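Local structure of gamma-glutamyltransferase 1 Threonine peptidase. MEROPS family T03 (Pseudomonas nitroreducens, 7D9E) at the interface of chains B and A. The protein catalyses transfer of the gamma-glutamyl group from donors such as glutathione to amino acids or peptides, and also hydrolyses glutathione. Numbering follows the deposited sequence. Chains: chain A, Gamma-glutamyltransferase 1 Threonine peptidase. MEROPS family T03; chain B, Gamma-glutamyltransferase 1 Threonine peptidase. MEROPS family T03.

Contact 1: the interface of chains B and A. Residues chain B 78-79, 94, 265, 269; chain A 17, 72-74.
An antiparallel beta bridge joins B:Phe79, in strand 77-84, to A:Thr17, in strand 13-19, beside the A:Ser72 to A:Met74 loop of the glutamate site. The backbones pair both ways, B:Phe79 N giving to A:Thr17 O at 2.9 Å and A:Thr17 N to B:Phe79 O. From this strand the phenyl ring reaches back to the loop, its CD2-CE2 side meeting A:Ser72 CB at 3.6 Å from CE2 and A:Met74 CB beside it. Over A:Ser72 lies the guanidinium of B:Arg94, one face toward CB and NH2 at 3.4 Å from it. The hydroxyl of A:Ser72 is turned anti to its own N (chi1 -178°), where OG accepts A:Met74 N at 2.9 Å and closes a tight turn. Further along, A:Met74 bends at chi3 (-55°), bringing CE to 3.6 Å from B:Arg94 NH1 and close to B:Gly78 CA. Its carbonyl is gripped from chain B: B:Ser269 OG donates to A:Met74 O at 2.6 Å, tilted 34° from the carbonyl plane. Chain B thus packs against the loop carrying the serine pair that binds the glutamate part of the substrate, and probably helps hold it in shape for the glutamine analogue DON bound here.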
loop_
_atom_site.group_PDB
_atom_site.type_symbol
_atom_site.label_atom_id
_atom_site.label_comp_id
_atom_site.label_asym_id
_atom_site.label_seq_id
_atom_site.Cartn_x
_atom_site.Cartn_y
_atom_site.Cartn_z
ATOM N N GLY B 78 -6.547 -3.502 -3.177
ATOM C CA GLY B 78 -6.097 -2.351 -2.414
ATOM C C GLY B 78 -7.138 -1.878 -1.426
ATOM O O GLY B 78 -8.098 -2.592 -1.103
ATOM N N PHE B 79 -6.861 -0.678 -0.893
ATOM C CA PHE B 79 -7.641 -0.085 0.179
ATOM C C PHE B 79 -7.847 1.385 -0.157
ATOM O O PHE B 79 -6.930 2.060 -0.638
ATOM C CB PHE B 79 -6.897 -0.105 1.505
ATOM C CG PHE B 79 -6.572 -1.471 2.045
ATOM C CD1 PHE B 79 -7.516 -2.459 2.107
ATOM C CD2 PHE B 79 -5.308 -1.731 2.539
ATOM C CE1 PHE B 79 -7.203 -3.715 2.622
ATOM C CE2 PHE B 79 -4.990 -2.977 3.068
ATOM C CZ PHE B 79 -5.959 -3.974 3.107
ATOM N N ARG B 94 -9.177 -5.683 -1.028
ATOM C CA ARG B 94 -8.052 -6.597 -0.985
ATOM C C ARG B 94 -8.430 -7.928 -1.618
ATOM O O ARG B 94 -9.575 -8.381 -1.534
ATOM C CB ARG B 94 -7.701 -6.813 0.496
ATOM C CG ARG B 94 -6.526 -7.723 0.846
ATOM C CD ARG B 94 -5.224 -7.218 0.382
ATOM N NE ARG B 94 -4.114 -7.765 1.189
ATOM C CZ ARG B 94 -2.841 -7.519 0.920
ATOM N NH1 ARG B 94 -2.550 -6.752 -0.102
ATOM N NH2 ARG B 94 -1.871 -8.055 1.651
ATOM N N ALA B 265 -6.082 2.561 7.773
ATOM C CA ALA B 265 -6.603 1.256 7.394
ATOM C C ALA B 265 -6.711 0.340 8.600
ATOM O O ALA B 265 -5.714 0.119 9.288
ATOM C CB ALA B 265 -5.661 0.628 6.365
ATOM N N SER B 269 -5.474 -4.663 7.072
ATOM C CA SER B 269 -4.213 -3.950 7.190
ATOM C C SER B 269 -3.718 -4.007 8.622
ATOM O O SER B 269 -4.487 -3.804 9.571
ATOM C CB SER B 269 -4.325 -2.491 6.770
ATOM O OG SER B 269 -3.004 -1.936 6.825
ATOM N N THR A 17 -4.390 3.325 -1.762
ATOM C CA THR A 17 -3.192 2.513 -1.942
ATOM C C THR A 17 -3.640 1.218 -2.594
ATOM O O THR A 17 -4.556 0.555 -2.094
ATOM C CB THR A 17 -2.506 2.190 -0.598
ATOM O OG1 THR A 17 -2.308 3.383 0.177
ATOM C CG2 THR A 17 -1.156 1.588 -0.847
ATOM N N SER A 72 -1.975 -7.106 5.223
ATOM C CA SER A 72 -1.299 -6.078 4.447
ATOM C C SER A 72 -0.601 -5.110 5.384
ATOM O O SER A 72 -0.870 -5.069 6.589
ATOM C CB SER A 72 -2.330 -5.341 3.610
ATOM O OG SER A 72 -1.737 -4.361 2.788
ATOM N N SER A 73 0.309 -4.335 4.800
ATOM C CA SER A 73 0.865 -3.169 5.470
ATOM C C SER A 73 0.353 -1.870 4.880
ATOM O O SER A 73 0.736 -0.798 5.356
ATOM C CB SER A 73 2.391 -3.190 5.389
ATOM O OG SER A 73 2.932 -4.367 5.999
ATOM N N MET A 74 -0.478 -1.924 3.849
ATOM C CA MET A 74 -0.896 -0.706 3.136
ATOM C C MET A 74 -1.765 0.123 4.082
ATOM O O MET A 74 -2.636 -0.402 4.782
ATOM C CB MET A 74 -1.700 -1.169 1.938
ATOM C CG MET A 74 -0.822 -1.616 0.761
ATOM S SD MET A 74 -1.704 -1.955 -0.770
ATOM C CE MET A 74 -2.926 -3.130 -0.312
#

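Contact 2: the interface of chains B and A. Residues chain B 292-294, 299; chain A 107, 111, 113.
B:Leu294 lies across the ring of A:Phe111 and carries much of this hydrophobic patch. Its CB sits over the centre of the phenyl face, 3.7 Å from the centroid, in a CH-pi contact. With chi1 at 171° the chain runs on from there over the ring towards A:Asn107, and at CG it forks. The CD1 branch comes to 3.3 Å from A:Asn107 OD1 and stays close to A:Phe111 CE2, while CD2, also near A:Asn107 OD1, meets A:Leu113 CD1 at 3.7 Å. The rim of the phenyl ring is occupied too: B:Val292 O lies in its plane, 3.5 Å from CE1, and its CE2-CZ edge is turned to the face of the B:Tyr299 ring, CE2 3.6 Å from CE1 of the tyrosine, the planes at 72°. An alanine in place of A:Phe111 would probably leave a gap beneath B:Leu294 CB and take from the B:Tyr299 ring the edge that abuts it. Beyond the rings, a water joins the phenol to the amide, 2.7 Å from B:Tyr299 OH and 2.8 Å from A:Asn107 OD1. The patch lies where the C-terminal end of helix 97-109 and the loop after it, in chain A, meet the chain B loop leading into helix 297-317.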
loop_
_atom_site.group_PDB
_atom_site.type_symbol
_atom_site.label_atom_id
_atom_site.label_comp_id
_atom_site.label_asym_id
_atom_site.label_seq_id
_atom_site.Cartn_x
_atom_site.Cartn_y
_atom_site.Cartn_z
ATOM N N VAL B 292 15.812 15.845 20.880
ATOM C CA VAL B 292 16.509 14.889 20.027
ATOM C C VAL B 292 16.271 15.269 18.571
ATOM O O VAL B 292 15.124 15.465 18.145
ATOM C CB VAL B 292 16.035 13.456 20.326
ATOM C CG1 VAL B 292 16.671 12.459 19.372
ATOM C CG2 VAL B 292 16.385 13.111 21.764
ATOM N N GLU B 293 17.358 15.385 17.803
ATOM C CA GLU B 293 17.238 15.847 16.435
ATOM C C GLU B 293 16.777 14.741 15.492
ATOM O O GLU B 293 17.098 13.555 15.664
ATOM C CB GLU B 293 18.564 16.420 15.949
ATOM C CG GLU B 293 18.904 17.740 16.635
ATOM C CD GLU B 293 20.206 18.319 16.164
ATOM O OE1 GLU B 293 21.181 17.555 16.001
ATOM O OE2 GLU B 293 20.238 19.539 15.914
ATOM N N LEU B 294 16.014 15.156 14.482
ATOM C CA LEU B 294 15.505 14.225 13.485
ATOM C C LEU B 294 16.665 13.487 12.837
ATOM O O LEU B 294 17.635 14.103 12.376
ATOM C CB LEU B 294 14.727 14.992 12.421
ATOM C CG LEU B 294 14.273 14.270 11.167
ATOM C CD1 LEU B 294 13.377 13.098 11.541
ATOM C CD2 LEU B 294 13.533 15.225 10.235
ATOM N N TYR B 299 17.496 9.307 17.763
ATOM C CA TYR B 299 16.146 9.304 17.212
ATOM C C TYR B 299 15.853 7.984 16.523
ATOM O O TYR B 299 14.805 7.370 16.745
ATOM C CB TYR B 299 16.010 10.450 16.203
ATOM C CG TYR B 299 14.632 10.566 15.591
ATOM C CD1 TYR B 299 13.583 11.119 16.307
ATOM C CD2 TYR B 299 14.368 10.098 14.300
ATOM C CE1 TYR B 299 12.312 11.220 15.774
ATOM C CE2 TYR B 299 13.112 10.204 13.758
ATOM C CZ TYR B 299 12.079 10.766 14.503
ATOM O OH TYR B 299 10.819 10.897 13.973
ATOM N N ASN A 107 7.617 14.150 11.234
ATOM C CA ASN A 107 8.284 15.304 10.630
ATOM C C ASN A 107 7.349 16.500 10.536
ATOM O O ASN A 107 7.767 17.642 10.774
ATOM C CB ASN A 107 8.775 14.889 9.246
ATOM C CG ASN A 107 9.849 13.834 9.319
ATOM O OD1 ASN A 107 10.334 13.513 10.408
ATOM N ND2 ASN A 107 10.242 13.297 8.171
ATOM N N PHE A 111 8.430 17.768 14.348
ATOM C CA PHE A 111 9.515 18.647 13.921
ATOM C C PHE A 111 9.029 19.868 13.161
ATOM O O PHE A 111 9.824 20.786 12.919
ATOM C CB PHE A 111 10.550 17.867 13.111
ATOM C CG PHE A 111 11.258 16.824 13.921
ATOM C CD1 PHE A 111 12.251 17.179 14.811
ATOM C CD2 PHE A 111 10.904 15.486 13.811
ATOM C CE1 PHE A 111 12.896 16.236 15.575
ATOM C CE2 PHE A 111 11.543 14.522 14.578
ATOM C CZ PHE A 111 12.542 14.908 15.466
ATOM N N LEU A 113 8.170 20.439 10.122
ATOM C CA LEU A 113 8.831 20.683 8.852
ATOM C C LEU A 113 7.815 21.033 7.770
ATOM O O LEU A 113 6.678 20.540 7.789
ATOM C CB LEU A 113 9.621 19.465 8.401
ATOM C CG LEU A 113 10.849 19.098 9.234
ATOM C CD1 LEU A 113 11.487 17.840 8.673
ATOM C CD2 LEU A 113 11.846 20.247 9.251
HETATM O O HOH W 1 10.795 10.859 11.312
#

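Contact 3: the interface of chains B and A. Residues chain B 35, 68; chain A 2, 166, 168, 186-187.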
loop_
_atom_site.group_PDB
_atom_site.type_symbol
_atom_site.label_atom_id
_atom_site.label_comp_id
_atom_site.label_asym_id
_atom_site.label_seq_id
_atom_site.Cartn_x
_atom_site.Cartn_y
_atom_site.Cartn_z
ATOM N N PRO B 35 1.384 9.296 -8.371
ATOM C CA PRO B 35 2.734 8.737 -8.553
ATOM C C PRO B 35 3.301 8.902 -9.938
ATOM O O PRO B 35 4.480 8.568 -10.138
ATOM C CB PRO B 35 2.549 7.264 -8.209
ATOM C CG PRO B 35 1.125 6.973 -8.624
ATOM C CD PRO B 35 0.370 8.237 -8.203
ATOM N N TYR B 68 1.064 2.762 -14.981
ATOM C CA TYR B 68 2.019 2.515 -13.912
ATOM C C TYR B 68 1.769 0.981 -13.669
ATOM O O TYR B 68 1.467 0.573 -12.543
ATOM C CB TYR B 68 1.581 3.256 -12.695
ATOM C CG TYR B 68 2.631 3.571 -11.644
ATOM C CD1 TYR B 68 3.365 4.728 -11.779
ATOM C CD2 TYR B 68 3.042 2.676 -10.695
ATOM C CE1 TYR B 68 4.325 5.090 -10.874
ATOM C CE2 TYR B 68 4.065 3.009 -9.793
ATOM C CZ TYR B 68 4.699 4.222 -9.910
ATOM O OH TYR B 68 5.722 4.612 -9.068
ATOM N N THR A 2 1.360 1.261 -5.260
ATOM C CA THR A 2 1.466 2.704 -5.452
ATOM C C THR A 2 0.335 3.358 -4.676
ATOM O O THR A 2 -0.598 2.692 -4.223
ATOM C CB THR A 2 1.473 3.087 -6.930
ATOM O OG1 THR A 2 1.868 4.448 -7.062
ATOM C CG2 THR A 2 0.118 2.896 -7.601
ATOM N N ASP A 166 7.361 6.087 -1.389
ATOM C CA ASP A 166 7.016 7.031 -2.451
ATOM C C ASP A 166 5.771 7.769 -1.950
ATOM O O ASP A 166 4.646 7.554 -2.421
ATOM C CB ASP A 166 6.854 6.342 -3.793
ATOM C CG ASP A 166 6.703 7.322 -4.943
ATOM O OD1 ASP A 166 7.016 8.517 -4.780
ATOM O OD2 ASP A 166 6.335 6.871 -6.041
ATOM N N GLN A 168 2.902 10.283 -1.382
ATOM C CA GLN A 168 2.150 11.260 -2.153
ATOM C C GLN A 168 1.197 11.906 -1.162
ATOM O O GLN A 168 0.340 11.222 -0.599
ATOM C CB GLN A 168 1.381 10.614 -3.297
ATOM C CG GLN A 168 2.254 9.841 -4.261
ATOM C CD GLN A 168 3.276 10.703 -4.936
ATOM O OE1 GLN A 168 3.038 11.890 -5.181
ATOM N NE2 GLN A 168 4.387 10.101 -5.295
ATOM N N ARG A 186 8.591 9.406 -9.288
ATOM C CA ARG A 186 8.318 10.247 -10.447
ATOM C C ARG A 186 6.945 10.902 -10.344
ATOM O O ARG A 186 6.349 11.308 -11.348
ATOM C CB ARG A 186 8.472 9.435 -11.733
ATOM C CG ARG A 186 7.412 8.349 -11.936
ATOM C CD ARG A 186 7.718 7.619 -13.224
ATOM N NE ARG A 186 6.825 6.509 -13.558
ATOM C CZ ARG A 186 6.922 5.262 -13.094
ATOM N NH1 ARG A 186 7.840 4.924 -12.215
ATOM N NH2 ARG A 186 6.058 4.361 -13.522
ATOM N N GLY A 187 6.473 11.062 -9.121
ATOM C CA GLY A 187 5.165 11.617 -8.884
ATOM C C GLY A 187 5.068 13.090 -9.225
ATOM O O GLY A 187 6.054 13.830 -9.294
HETATM O O HOH W 2 6.358 7.378 -8.643
HETATM O O HOH W 3 4.528 4.610 -6.344
#
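The guanidinium of A:Arg186 lies almost flat on the ring of B:Tyr68, the planes 13° apart, and the two side chains arrive from opposite directions. NH2 stands over the ring face, 3.7 Å from the centroid, a cation-pi contact, and CZ is 3.4 Å from B:Tyr68 CE1. The arginine chain is extended from CG to NE; the turn at chi4 (-83°) then lays the planar group on the phenol. On the other side of the ring plane, at the rim, A:Thr2 CB comes to 3.9 Å from B:Tyr68 CE2, so an arginine and a threonine flank the tyrosine. A:Asp166 comes from the opposite direction, its OD2 beyond bonding distance of B:Tyr68 OH, and two waters make the link. One also bonds A:Thr2 OG1, at 2.8 Å; the other lies 2.7 Å from A:Asp166 OD2 and also reaches the carbonyl of B:Pro35. Both waters meet at A:Asp166 OD2 and at B:Tyr68 OH, which is likely to restrain the directions these two groups point. B:Pro35 also packs its CA against A:Gly187 CA at 3.8 Å. This water-mediated part of the interface between the chains probably steadies the start of strand 2-7, whose first residue follows the nucleophile A:Thr1. A:Arg186 takes part twice: besides its cation-pi contact, its backbone N gives to the second water at 3.1 Å, with 162° at the hydrogen.

Contacts 1 and 3 are near neighbours, the centres of their C-alpha atoms about 16 Å apart, and both lie by the active site: contact 1 backs the glutamate-binding loop, while contact 3 is centred about 7 Å from the nucleophile A:Thr1 and includes the residue next to it. Contact 2 stands off, about 27 Å from contact 1 and 25 Å from contact 3. No residue is shared among them. Together they show a large and a small subunit, the products of self-cleavage in this family, joined at well-separated places, with contact 2 probably serving cohesion more than catalysis.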